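Local coordinates for protein xylulose kinase (Bifidobacterium adolescentis ATCC 15703, PDB 3I8B) that probably phosphorylates D-xylulose at the expense of ATP to give D-xylulose 5-phosphate, as an FGGY-family carbohydrate kinase of the actin-like ATPase superfamily, at residues 4-8 with 20-24; 195-200 with 318-324; 244-248 with 471-477; 298-304 with 323-329; 463-467 with 479-483. All blocks are in the same frame, centred on the assembly; numbering follows the deposited sequence.

Contact 1 of 5, residues 4-8 with 20-24; sequences RTLVA and RVTDA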
# COMPACT_ATOMS: atom_id res chain seq x y z
N ARG A 4 8.10 -32.76 -5.11
CA ARG A 4 7.60 -31.71 -4.22
C ARG A 4 7.14 -30.46 -4.99
O ARG A 4 7.88 -29.91 -5.81
CB ARG A 4 8.65 -31.32 -3.18
CG ARG A 4 8.45 -29.89 -2.72
CD ARG A 4 8.81 -29.69 -1.29
NE ARG A 4 10.21 -29.38 -1.15
CZ ARG A 4 10.72 -28.72 -0.11
NH1 ARG A 4 9.93 -28.29 0.86
NH2 ARG A 4 12.03 -28.49 -0.06
N THR A 5 5.93 -30.02 -4.69
CA THR A 5 5.32 -28.89 -5.38
C THR A 5 5.78 -27.55 -4.79
O THR A 5 5.65 -27.31 -3.60
CB THR A 5 3.80 -28.98 -5.33
OG1 THR A 5 3.41 -30.30 -5.73
CG2 THR A 5 3.14 -27.95 -6.28
N LEU A 6 6.33 -26.71 -5.65
CA LEU A 6 6.89 -25.43 -5.25
C LEU A 6 6.13 -24.30 -5.93
O LEU A 6 5.65 -24.47 -7.05
CB LEU A 6 8.36 -25.37 -5.67
CG LEU A 6 9.36 -26.33 -5.00
CD1 LEU A 6 10.77 -26.11 -5.56
CD2 LEU A 6 9.35 -26.14 -3.48
N VAL A 7 6.03 -23.17 -5.25
CA VAL A 7 5.57 -21.93 -5.86
C VAL A 7 6.65 -20.87 -5.62
O VAL A 7 7.64 -21.10 -4.89
CB VAL A 7 4.21 -21.43 -5.29
CG1 VAL A 7 3.08 -22.41 -5.62
CG2 VAL A 7 4.30 -21.19 -3.81
N ALA A 8 6.46 -19.70 -6.22
CA ALA A 8 7.41 -18.62 -6.03
C ALA A 8 6.65 -17.33 -5.78
O ALA A 8 5.71 -17.00 -6.51
CB ALA A 8 8.30 -18.48 -7.24
N ARG A 20 11.09 -15.66 -3.52
CA ARG A 20 11.00 -16.68 -2.50
C ARG A 20 10.39 -17.99 -3.03
O ARG A 20 9.17 -18.15 -3.11
CB ARG A 20 10.19 -16.17 -1.31
CG ARG A 20 10.33 -17.01 -0.05
CD ARG A 20 9.29 -16.52 0.93
NE ARG A 20 9.42 -17.01 2.30
CZ ARG A 20 8.85 -18.12 2.76
NH1 ARG A 20 8.16 -18.91 1.95
NH2 ARG A 20 9.00 -18.45 4.04
N VAL A 21 11.25 -18.92 -3.41
CA VAL A 21 10.77 -20.23 -3.81
C VAL A 21 10.25 -20.94 -2.57
O VAL A 21 10.97 -21.08 -1.56
CB VAL A 21 11.87 -21.04 -4.51
CG1 VAL A 21 11.33 -22.40 -4.94
CG2 VAL A 21 12.42 -20.25 -5.71
N THR A 22 9.00 -21.37 -2.59
CA THR A 22 8.43 -21.87 -1.35
C THR A 22 7.57 -23.12 -1.52
O THR A 22 7.01 -23.37 -2.59
CB THR A 22 7.69 -20.74 -0.53
OG1 THR A 22 6.30 -21.02 -0.36
CG2 THR A 22 7.86 -19.41 -1.15
N ASP A 23 7.49 -23.90 -0.45
CA ASP A 23 6.70 -25.12 -0.43
C ASP A 23 5.21 -24.79 -0.49
O ASP A 23 4.69 -24.07 0.36
CB ASP A 23 7.02 -25.91 0.83
CG ASP A 23 6.35 -27.27 0.86
OD1 ASP A 23 5.12 -27.32 1.04
OD2 ASP A 23 7.06 -28.27 0.72
N ALA A 24 4.52 -25.29 -1.52
CA ALA A 24 3.13 -24.92 -1.74
C ALA A 24 2.24 -25.38 -0.59
O ALA A 24 1.26 -24.73 -0.22
CB ALA A 24 2.64 -25.52 -3.04
O HOH W 1 4.37 -28.84 -1.66
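R20 and A8 meet within the paired strands 6-12 and 16-23, the first beta hairpin of the actin-like ATPase fold in the N-terminal FGGY domain. The R20 carbonyl takes a CA-H...O contact from A8, while the R20 guanidinium turns away to bond the carbonyl of G27. V21 faces A8 as a non-hydrogen-bonded antiparallel pair, their side chains on one face of the sheet; V21 CG1, anti to its own backbone N (chi1 -179°), reaches L6 CD1 at 3.8 Å. T22 and V7 form the hydrogen-bonded pair: V7 N gives to T22 O at 2.8 Å and T22 N to V7 O at 2.7 Å. Their side chains share the other face, against A466 of helix 460-474. T22 OG1 lies 4.0 Å from V7 CG2 and is buried with no polar partner in the model. D23 pairs with L6, but their side chains diverge, and its carboxylate divides its work. OD1 accepts from the backbone N of T26 and from a water that also donates to T5 O. R4, its chain bent at chi2 and chi3, presents NH1 edge-on to the anti lone pair of D23 OD2 in a 2.9 Å salt bridge. A24 closes the ladder with A24 N to T5 O, 3.1 Å, and sets its methyl beside V7 CG1.

Contact 2 of 5, residues 195-200 with 318-324; sequences DRSDAS and ADCTGHY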
# COMPACT_ATOMS: atom_id res chain seq x y z
N ASP A 195 -4.72 -7.48 -10.38
CA ASP A 195 -5.71 -7.92 -9.40
C ASP A 195 -6.48 -6.72 -8.83
O ASP A 195 -6.18 -5.58 -9.15
CB ASP A 195 -5.06 -8.72 -8.26
CG ASP A 195 -4.56 -7.83 -7.13
OD1 ASP A 195 -4.84 -8.15 -5.95
OD2 ASP A 195 -3.87 -6.82 -7.42
N ARG A 196 -7.46 -7.00 -7.97
CA ARG A 196 -8.24 -5.94 -7.35
C ARG A 196 -7.42 -5.01 -6.46
O ARG A 196 -7.70 -3.82 -6.38
CB ARG A 196 -9.40 -6.53 -6.53
CG ARG A 196 -10.50 -7.18 -7.37
CD ARG A 196 -11.44 -7.96 -6.46
NE ARG A 196 -12.31 -7.10 -5.65
CZ ARG A 196 -12.11 -6.83 -4.36
NH1 ARG A 196 -11.07 -7.33 -3.71
NH2 ARG A 196 -12.96 -6.04 -3.71
N SER A 197 -6.40 -5.54 -5.78
CA SER A 197 -5.71 -4.70 -4.80
C SER A 197 -4.86 -3.61 -5.48
O SER A 197 -4.91 -2.43 -5.09
CB SER A 197 -4.89 -5.54 -3.82
OG SER A 197 -3.84 -6.23 -4.46
N ASP A 198 -4.10 -3.97 -6.51
CA ASP A 198 -3.30 -2.97 -7.21
C ASP A 198 -4.14 -2.02 -8.05
O ASP A 198 -3.88 -0.82 -8.08
CB ASP A 198 -2.20 -3.61 -8.07
CG ASP A 198 -0.80 -3.22 -7.60
OD1 ASP A 198 -0.64 -2.21 -6.87
OD2 ASP A 198 0.16 -3.93 -7.98
N ALA A 199 -5.14 -2.54 -8.74
CA ALA A 199 -6.02 -1.69 -9.54
C ALA A 199 -6.72 -0.62 -8.68
O ALA A 199 -6.93 0.50 -9.11
CB ALA A 199 -7.04 -2.53 -10.28
N SER A 200 -7.07 -0.98 -7.45
CA SER A 200 -7.74 -0.05 -6.54
C SER A 200 -6.86 1.14 -6.16
O SER A 200 -7.33 2.10 -5.55
CB SER A 200 -8.23 -0.76 -5.27
OG SER A 200 -7.14 -1.12 -4.43
N ALA A 318 -8.63 -2.29 -2.17
CA ALA A 318 -9.10 -3.66 -2.03
C ALA A 318 -7.96 -4.54 -1.51
O ALA A 318 -6.79 -4.23 -1.71
CB ALA A 318 -9.61 -4.19 -3.37
N ASP A 319 -8.31 -5.64 -0.86
CA ASP A 319 -7.29 -6.57 -0.37
C ASP A 319 -7.13 -7.70 -1.38
O ASP A 319 -7.64 -7.61 -2.50
CB ASP A 319 -7.67 -7.12 1.01
CG ASP A 319 -8.58 -8.34 0.92
OD1 ASP A 319 -9.32 -8.49 -0.08
OD2 ASP A 319 -8.57 -9.15 1.86
N CYS A 320 -6.45 -8.77 -0.98
CA CYS A 320 -6.19 -9.91 -1.89
C CYS A 320 -7.04 -11.15 -1.61
O CYS A 320 -6.66 -12.26 -1.99
CB CYS A 320 -4.71 -10.29 -1.86
SG CYS A 320 -3.62 -9.07 -2.64
N THR A 321 -8.19 -10.97 -0.98
CA THR A 321 -9.07 -12.10 -0.70
C THR A 321 -10.49 -11.85 -1.21
O THR A 321 -11.43 -12.54 -0.81
CB THR A 321 -9.12 -12.44 0.79
OG1 THR A 321 -9.79 -11.40 1.50
CG2 THR A 321 -7.72 -12.60 1.33
N GLY A 322 -10.62 -10.88 -2.10
CA GLY A 322 -11.92 -10.50 -2.61
C GLY A 322 -12.61 -9.47 -1.72
O GLY A 322 -13.78 -9.17 -1.91
N HIS A 323 -11.88 -8.94 -0.75
CA HIS A 323 -12.47 -7.99 0.18
C HIS A 323 -11.84 -6.60 0.13
O HIS A 323 -11.37 -6.17 -0.93
CB HIS A 323 -12.45 -8.57 1.60
CG HIS A 323 -13.22 -9.84 1.72
ND1 HIS A 323 -12.62 -11.09 1.70
CD2 HIS A 323 -14.56 -10.07 1.81
CE1 HIS A 323 -13.55 -12.02 1.81
NE2 HIS A 323 -14.73 -11.43 1.87
N TYR A 324 -11.80 -5.92 1.26
CA TYR A 324 -11.39 -4.52 1.26
C TYR A 324 -10.29 -4.18 2.25
O TYR A 324 -10.18 -4.80 3.31
CB TYR A 324 -12.63 -3.62 1.42
CG TYR A 324 -13.54 -3.81 0.23
CD1 TYR A 324 -13.37 -3.06 -0.93
CD2 TYR A 324 -14.54 -4.77 0.25
CE1 TYR A 324 -14.17 -3.25 -2.04
CE2 TYR A 324 -15.36 -4.97 -0.87
CZ TYR A 324 -15.16 -4.21 -2.00
OH TYR A 324 -15.96 -4.38 -3.11
O HOH W 2 -9.01 -9.24 -4.09
O HOH W 3 -15.41 -6.40 -5.46
O HOH W 4 -4.52 -2.46 -2.30
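R196 supplies most of the polar chemistry here, and a single carbonyl is its main target. NH1 and NH2 grip H323 O end-on, at 3.0 Å from NH1 and 3.2 Å from NH2. That oxygen lies in the guanidinium plane, yet only NH1 meets it on a lone pair; NH2 stands 41° above the carbonyl plane. With D319 N also donating, three N-H groups converge on H323 O. A second polar link runs from A318 N to S200 OG, a nearly straight bond (2.9 Å, 165°), and S200 OG in turn donates to S197 O.

R196 also makes a cation-pi contact over the face of the Y324 ring. Its guanidinium stands almost perpendicular to the ring, with planes 84° apart, and R196 NH2 comes to 3.3 Å from Y324 CZ. On the guanidinium's own faces lie the A318 methyl and, opposite, the peptide of G322.

Water adds bridges: one molecule accepts from R196 NH1 and G322 N and donates to D319 O, while another links R196 NH2 with Y324 OH.

Each segment is braced internally. D195 N-caps helix 196-199 by accepting from S197 N and D198 N, and D319 OD1 takes T321 N and H323 N from opposite faces of its carboxylate, the first bond defining an Asx turn. Thus a capped helix of the N-terminal FGGY domain is joined to a turn between two strands of the C-terminal domain, an interdomain seam beside the predicted substrate residue Q74.

Contact 3 of 5, residues 244-248 with 471-477; sequences GPRDA and WVLSGET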
# COMPACT_ATOMS: atom_id res chain seq x y z
N GLY A 244 -9.93 -12.11 -10.49
CA GLY A 244 -10.37 -12.44 -9.14
C GLY A 244 -9.19 -12.93 -8.32
O GLY A 244 -8.17 -13.37 -8.86
N PRO A 245 -9.35 -12.90 -6.99
CA PRO A 245 -8.33 -13.24 -5.99
C PRO A 245 -7.70 -14.64 -6.18
O PRO A 245 -6.53 -14.83 -5.85
CB PRO A 245 -9.12 -13.18 -4.67
CG PRO A 245 -10.56 -13.41 -5.08
CD PRO A 245 -10.65 -12.61 -6.35
N ARG A 246 -8.46 -15.59 -6.71
CA ARG A 246 -7.89 -16.93 -6.89
C ARG A 246 -8.02 -17.47 -8.30
O ARG A 246 -8.04 -18.68 -8.51
CB ARG A 246 -8.48 -17.91 -5.87
CG ARG A 246 -9.98 -18.09 -5.97
CD ARG A 246 -10.46 -18.96 -4.82
NE ARG A 246 -11.33 -20.02 -5.32
CZ ARG A 246 -12.66 -19.97 -5.28
NH1 ARG A 246 -13.26 -18.91 -4.76
NH2 ARG A 246 -13.37 -20.98 -5.76
N ASP A 247 -8.07 -16.56 -9.28
CA ASP A 247 -8.10 -16.94 -10.69
C ASP A 247 -6.69 -17.06 -11.22
O ASP A 247 -5.87 -16.20 -10.96
CB ASP A 247 -8.79 -15.83 -11.51
CG ASP A 247 -10.28 -15.74 -11.22
OD1 ASP A 247 -10.87 -16.74 -10.77
OD2 ASP A 247 -10.86 -14.65 -11.46
N ALA A 248 -6.39 -18.09 -12.00
CA ALA A 248 -5.13 -18.12 -12.72
C ALA A 248 -5.19 -17.14 -13.90
O ALA A 248 -6.24 -16.99 -14.52
CB ALA A 248 -4.85 -19.51 -13.23
N TRP A 471 -2.50 -20.76 -3.47
CA TRP A 471 -3.96 -20.72 -3.45
C TRP A 471 -4.56 -21.02 -4.84
O TRP A 471 -5.42 -21.89 -4.98
CB TRP A 471 -4.42 -19.35 -2.95
CG TRP A 471 -5.90 -19.19 -2.67
CD1 TRP A 471 -6.87 -20.17 -2.66
CD2 TRP A 471 -6.56 -17.97 -2.30
NE1 TRP A 471 -8.09 -19.62 -2.33
CE2 TRP A 471 -7.93 -18.27 -2.10
CE3 TRP A 471 -6.13 -16.65 -2.12
CZ2 TRP A 471 -8.86 -17.30 -1.73
CZ3 TRP A 471 -7.05 -15.69 -1.76
CH2 TRP A 471 -8.41 -16.01 -1.57
N VAL A 472 -4.09 -20.29 -5.85
CA VAL A 472 -4.55 -20.49 -7.23
C VAL A 472 -4.23 -21.92 -7.70
O VAL A 472 -5.09 -22.62 -8.25
CB VAL A 472 -3.91 -19.46 -8.20
CG1 VAL A 472 -4.31 -19.77 -9.63
CG2 VAL A 472 -4.32 -18.03 -7.82
N LEU A 473 -3.00 -22.35 -7.48
CA LEU A 473 -2.58 -23.68 -7.88
C LEU A 473 -3.45 -24.78 -7.26
O LEU A 473 -3.72 -25.79 -7.90
CB LEU A 473 -1.11 -23.90 -7.51
CG LEU A 473 -0.45 -25.26 -7.79
CD1 LEU A 473 -0.56 -25.67 -9.27
CD2 LEU A 473 0.99 -25.22 -7.34
N SER A 474 -3.89 -24.59 -6.02
CA SER A 474 -4.62 -25.64 -5.29
C SER A 474 -6.07 -25.77 -5.75
O SER A 474 -6.68 -26.85 -5.65
CB SER A 474 -4.63 -25.35 -3.80
OG SER A 474 -5.63 -24.39 -3.50
N GLY A 475 -6.63 -24.65 -6.21
CA GLY A 475 -8.00 -24.60 -6.69
C GLY A 475 -9.03 -24.67 -5.58
O GLY A 475 -10.22 -24.75 -5.82
N GLU A 476 -8.56 -24.64 -4.34
CA GLU A 476 -9.46 -24.66 -3.20
C GLU A 476 -10.03 -23.27 -2.89
O GLU A 476 -9.47 -22.24 -3.29
CB GLU A 476 -8.76 -25.28 -1.99
CG GLU A 476 -8.59 -26.78 -2.16
CD GLU A 476 -7.49 -27.38 -1.29
OE1 GLU A 476 -6.77 -26.63 -0.60
OE2 GLU A 476 -7.35 -28.63 -1.32
N THR A 477 -11.15 -23.26 -2.18
CA THR A 477 -11.87 -22.02 -1.91
C THR A 477 -11.13 -21.12 -0.92
O THR A 477 -11.12 -19.90 -1.07
CB THR A 477 -13.30 -22.32 -1.43
OG1 THR A 477 -14.02 -23.00 -2.48
CG2 THR A 477 -14.04 -21.03 -1.09
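A type I beta turn, G244 to D247, packs in this contact against the C-terminal end of helix 460-474, joining a loop of the N-terminal FGGY domain to a helix that follows in the C-terminal half of the chain. R246, at the third position of the turn, lays its aliphatic part on the indole of W471. R246 CB sits over the five-membered ring, 3.9 Å from its centroid and 13° off the normal, a CH-pi contact; R246 CD follows to 3.5 Å from W471 NE1. R246 CG lies between the backbone N and the carbonyl carbon (chi1 61°), and a bend at chi3 carries the guanidinium beyond the indole to T477. Its plane lies only 18° from that of the indole, and T477 CA stands over its centre.

Beside this aromatic patch, V472 packs against R246 and the residues that follow it. Its CG1 branch touches the A248 methyl at 3.6 Å, and CG2 lies against the R246 carbonyl carbon at 3.8 Å. V472 also touches L267, A269 and P270 of strand 267-273. P245 CB reaches the six-membered side of the indole at W471 CH2, 4.3 Å away.

Past the helix, G475 takes positive phi, and an ST turn, with E476 N donating to S474 OG, brings the chain back so that W471 NE1 makes weak bonds to E476 O and T477 O. No hydrogen bond crosses between the two segments; their cohesion therefore rests on dispersion and on the arginine chain lying over the indole, its charged end beyond the ring.

Contact 4 of 5, residues 298-304 with 323-329; sequences VAAAISE and HYLPLAC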
# COMPACT_ATOMS: atom_id res chain seq x y z
N VAL A 298 1.60 3.01 8.79
CA VAL A 298 0.52 2.51 7.93
C VAL A 298 -0.37 1.58 8.73
O VAL A 298 0.07 0.51 9.16
CB VAL A 298 1.07 1.72 6.73
CG1 VAL A 298 -0.08 1.14 5.93
CG2 VAL A 298 1.93 2.61 5.85
N ALA A 299 -1.62 1.98 8.94
CA ALA A 299 -2.63 1.12 9.53
C ALA A 299 -3.56 0.56 8.45
O ALA A 299 -4.29 1.31 7.80
CB ALA A 299 -3.43 1.87 10.58
N ALA A 300 -3.52 -0.75 8.24
CA ALA A 300 -4.30 -1.38 7.19
C ALA A 300 -5.18 -2.47 7.81
O ALA A 300 -4.68 -3.38 8.47
CB ALA A 300 -3.39 -1.97 6.13
N ALA A 301 -6.48 -2.35 7.60
CA ALA A 301 -7.41 -3.34 8.13
C ALA A 301 -8.10 -4.04 6.97
O ALA A 301 -8.27 -3.46 5.89
CB ALA A 301 -8.46 -2.67 9.04
N ILE A 302 -8.49 -5.28 7.20
CA ILE A 302 -9.29 -5.99 6.22
C ILE A 302 -10.76 -5.83 6.55
O ILE A 302 -11.20 -6.16 7.66
CB ILE A 302 -8.90 -7.46 6.16
CG1 ILE A 302 -7.42 -7.55 5.82
CG2 ILE A 302 -9.75 -8.20 5.11
CD1 ILE A 302 -6.77 -8.70 6.43
N SER A 303 -11.51 -5.33 5.57
CA SER A 303 -12.91 -4.98 5.72
C SER A 303 -13.78 -5.84 4.80
O SER A 303 -13.49 -6.01 3.62
CB SER A 303 -13.10 -3.49 5.37
OG SER A 303 -14.46 -3.12 5.33
N GLU A 304 -14.85 -6.40 5.36
CA GLU A 304 -15.79 -7.20 4.59
C GLU A 304 -16.40 -6.39 3.43
O GLU A 304 -16.50 -6.87 2.30
CB GLU A 304 -16.89 -7.76 5.51
CG GLU A 304 -17.93 -8.59 4.80
CD GLU A 304 -17.39 -9.94 4.37
OE1 GLU A 304 -16.34 -10.36 4.88
OE2 GLU A 304 -18.03 -10.59 3.51
N HIS A 323 -11.88 -8.94 -0.75
CA HIS A 323 -12.47 -7.99 0.18
C HIS A 323 -11.84 -6.60 0.13
O HIS A 323 -11.37 -6.17 -0.93
CB HIS A 323 -12.45 -8.57 1.60
CG HIS A 323 -13.22 -9.84 1.72
ND1 HIS A 323 -12.62 -11.09 1.70
CD2 HIS A 323 -14.56 -10.07 1.81
CE1 HIS A 323 -13.55 -12.02 1.81
NE2 HIS A 323 -14.73 -11.43 1.87
N TYR A 324 -11.80 -5.92 1.26
CA TYR A 324 -11.39 -4.52 1.26
C TYR A 324 -10.29 -4.18 2.25
O TYR A 324 -10.18 -4.80 3.31
CB TYR A 324 -12.63 -3.62 1.42
CG TYR A 324 -13.54 -3.81 0.23
CD1 TYR A 324 -13.37 -3.06 -0.93
CD2 TYR A 324 -14.54 -4.77 0.25
CE1 TYR A 324 -14.17 -3.25 -2.04
CE2 TYR A 324 -15.36 -4.97 -0.87
CZ TYR A 324 -15.16 -4.21 -2.00
OH TYR A 324 -15.96 -4.38 -3.11
N LEU A 325 -9.47 -3.20 1.86
CA LEU A 325 -8.30 -2.77 2.61
C LEU A 325 -8.30 -1.25 2.88
O LEU A 325 -7.58 -0.48 2.23
CB LEU A 325 -7.03 -3.16 1.85
CG LEU A 325 -5.71 -3.05 2.62
CD1 LEU A 325 -5.56 -4.26 3.51
CD2 LEU A 325 -4.53 -2.95 1.66
N PRO A 326 -9.15 -0.80 3.82
CA PRO A 326 -9.03 0.59 4.29
C PRO A 326 -7.61 0.81 4.79
O PRO A 326 -7.15 0.07 5.66
CB PRO A 326 -10.02 0.66 5.46
CG PRO A 326 -10.29 -0.81 5.82
CD PRO A 326 -10.27 -1.49 4.48
N LEU A 327 -6.94 1.83 4.27
CA LEU A 327 -5.53 2.02 4.56
C LEU A 327 -5.26 3.45 5.03
O LEU A 327 -5.56 4.41 4.32
CB LEU A 327 -4.70 1.73 3.32
CG LEU A 327 -3.20 1.71 3.59
CD1 LEU A 327 -2.69 0.28 3.50
CD2 LEU A 327 -2.48 2.60 2.59
N ALA A 328 -4.70 3.57 6.23
CA ALA A 328 -4.48 4.85 6.87
C ALA A 328 -3.01 5.15 7.04
O ALA A 328 -2.34 4.56 7.89
CB ALA A 328 -5.18 4.88 8.22
N CYS A 329 -2.49 6.08 6.24
CA CYS A 329 -1.10 6.49 6.37
C CYS A 329 -0.94 7.64 7.36
O CYS A 329 -1.72 8.59 7.35
CB CYS A 329 -0.52 6.90 5.02
SG CYS A 329 -0.55 5.57 3.81
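Backbone hydrogen bonds between A299 and A328 anchor this antiparallel ladder: A299 N to A328 O at 2.9 Å and A328 N to A299 O at 2.8 Å. Further along, A301 N reaches P326 O, but P326 has no N-H to return, so A301 O meets its ring instead, 3.1 Å from P326 CD. A second two-way pair follows at S303 and Y324, where S303 N gives a 2.7 Å bond to Y324 O.

Strands 297-301 and 324-330 are neighbours in the mixed sheet of the C-terminal FGGY domain, an actin-like ATPase core, and their side chains sort onto two faces. On one, L327 CD1 touches both the A300 methyl, at 3.5 Å, and V298 CG1, at 3.7 Å; this face looks toward helix 274-281, which begins at D274, the predicted proton acceptor. The other carries A299 and A328, both touching C414 of helix 396-420.

At the E304 end the side-chain contacts turn polar. H323 ND1 bonds T321 OG1, while E304, bent at chi2 (72°), brings its carboxylate into van der Waals reach of the ring, OE1 standing 3.6 Å from H323 CD2. Y324 directs its ring edge at two carbonyls, CD2 lying 3.5 Å from E304 O.

Contact 5 of 5, residues 463-467 with 479-483; sequences IGAAR and PPAWQ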
# COMPACT_ATOMS: atom_id res chain seq x y z
N ILE A 463 6.04 -13.71 0.96
CA ILE A 463 5.27 -14.83 1.50
C ILE A 463 3.82 -14.76 1.03
O ILE A 463 3.25 -15.76 0.64
CB ILE A 463 5.32 -14.87 3.05
CG1 ILE A 463 6.73 -15.18 3.53
CG2 ILE A 463 4.33 -15.90 3.61
CD1 ILE A 463 6.83 -15.45 5.01
N GLY A 464 3.22 -13.56 1.08
CA GLY A 464 1.87 -13.36 0.58
C GLY A 464 1.71 -13.70 -0.89
O GLY A 464 0.71 -14.30 -1.29
N ALA A 465 2.69 -13.33 -1.71
CA ALA A 465 2.63 -13.66 -3.12
C ALA A 465 2.73 -15.18 -3.34
O ALA A 465 2.03 -15.73 -4.20
CB ALA A 465 3.70 -12.91 -3.93
N ALA A 466 3.58 -15.85 -2.56
CA ALA A 466 3.68 -17.30 -2.68
C ALA A 466 2.38 -17.95 -2.22
O ALA A 466 1.95 -18.94 -2.80
CB ALA A 466 4.87 -17.84 -1.85
N ARG A 467 1.77 -17.39 -1.18
CA ARG A 467 0.50 -17.93 -0.67
C ARG A 467 -0.60 -17.81 -1.71
O ARG A 467 -1.44 -18.69 -1.85
CB ARG A 467 0.09 -17.23 0.64
CG ARG A 467 -0.99 -17.97 1.42
CD ARG A 467 -1.36 -17.29 2.76
NE ARG A 467 -2.41 -18.05 3.44
CZ ARG A 467 -3.40 -17.52 4.15
NH1 ARG A 467 -3.50 -16.21 4.31
NH2 ARG A 467 -4.31 -18.31 4.72
N PRO A 479 -7.50 -19.93 1.04
CA PRO A 479 -6.05 -19.82 0.83
C PRO A 479 -5.34 -20.84 1.70
O PRO A 479 -5.92 -21.26 2.71
CB PRO A 479 -5.70 -18.39 1.32
CG PRO A 479 -6.95 -17.77 1.80
CD PRO A 479 -8.04 -18.80 1.82
N PRO A 480 -4.12 -21.25 1.32
CA PRO A 480 -3.31 -22.19 2.09
C PRO A 480 -3.21 -21.82 3.56
O PRO A 480 -2.82 -20.70 3.88
CB PRO A 480 -1.93 -22.06 1.42
CG PRO A 480 -2.24 -21.72 0.03
CD PRO A 480 -3.45 -20.83 0.08
N ALA A 481 -3.55 -22.76 4.44
CA ALA A 481 -3.44 -22.54 5.88
C ALA A 481 -2.01 -22.70 6.40
O ALA A 481 -1.71 -23.66 7.11
CB ALA A 481 -4.37 -23.48 6.62
N TRP A 482 -1.13 -21.76 6.06
CA TRP A 482 0.28 -21.83 6.45
C TRP A 482 0.54 -21.41 7.92
O TRP A 482 -0.13 -20.53 8.45
CB TRP A 482 1.17 -21.00 5.50
CG TRP A 482 1.25 -21.55 4.10
CD1 TRP A 482 0.82 -22.77 3.67
CD2 TRP A 482 1.83 -20.90 2.94
NE1 TRP A 482 1.08 -22.93 2.33
CE2 TRP A 482 1.70 -21.80 1.86
CE3 TRP A 482 2.44 -19.66 2.72
CZ2 TRP A 482 2.16 -21.50 0.57
CZ3 TRP A 482 2.89 -19.36 1.44
CH2 TRP A 482 2.75 -20.27 0.38
N GLN A 483 1.50 -22.07 8.55
CA GLN A 483 1.92 -21.69 9.90
C GLN A 483 2.48 -20.28 9.91
O GLN A 483 3.27 -19.90 9.04
CB GLN A 483 2.99 -22.65 10.44
CG GLN A 483 2.46 -23.74 11.36
CD GLN A 483 2.03 -23.22 12.72
OE1 GLN A 483 0.96 -23.57 13.23
NE2 GLN A 483 2.87 -22.38 13.32
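The loop from helix 460-474 to strand 486-490 folds back over that helix in the actin-like C-terminal FGGY domain, an inverse gamma turn centred on A481 bringing W482 onto it. The indole lies on the helix surface with its six-membered ring foremost. W482 CH2 comes within 3.4 Å of R467 CA and 3.9 Å of the A466 methyl, while the I463 carbonyl stands at the ring edge. R467 CG sits over one face of that ring, 4.2 Å from its centroid, in a CH-pi contact. The indole N-H bonds the carbonyl of A24, which ties the loop to the hairpin of the N-terminal domain.

R467 and W482 run past each other in opposite directions. With CG anti to the backbone N (chi1 -164°) and the chain extended as far as NE, the arginine spans from the helix to the two prolines. P479 CB covers one guanidinium face, and P480 CD packs against R467 O. NH1 bonds the carbonyl of L280. NE and NH2 converge side-on upon P480 O, at 2.7 Å from R467 NE in the carbonyl plane and at 2.9 Å from R467 NH2, which approaches from 48° above that plane.

Overall arrangement
The five contacts illustrate how an FGGY kinase couples two actin-like domains. Contact 1 lies in the N-terminal sheet and contact 4 in the C-terminal one, their centres about 28 Å apart. Contacts 3 and 5 share helix 460-474, which packs against the hairpin of contact 1: L473 touches T5 and V7, and I463 touches R20. Contact 2 joins the domains between these groups, sharing H323 and Y324 with contact 4 and meeting contact 3 where C320 touches W471 and P245, and G322 touches P245. Along the chain, contact 1 closes before all the others open, whereas contacts 2 and 3 each have one segment in either half of the sequence, so distant stretches converge around the interdomain region.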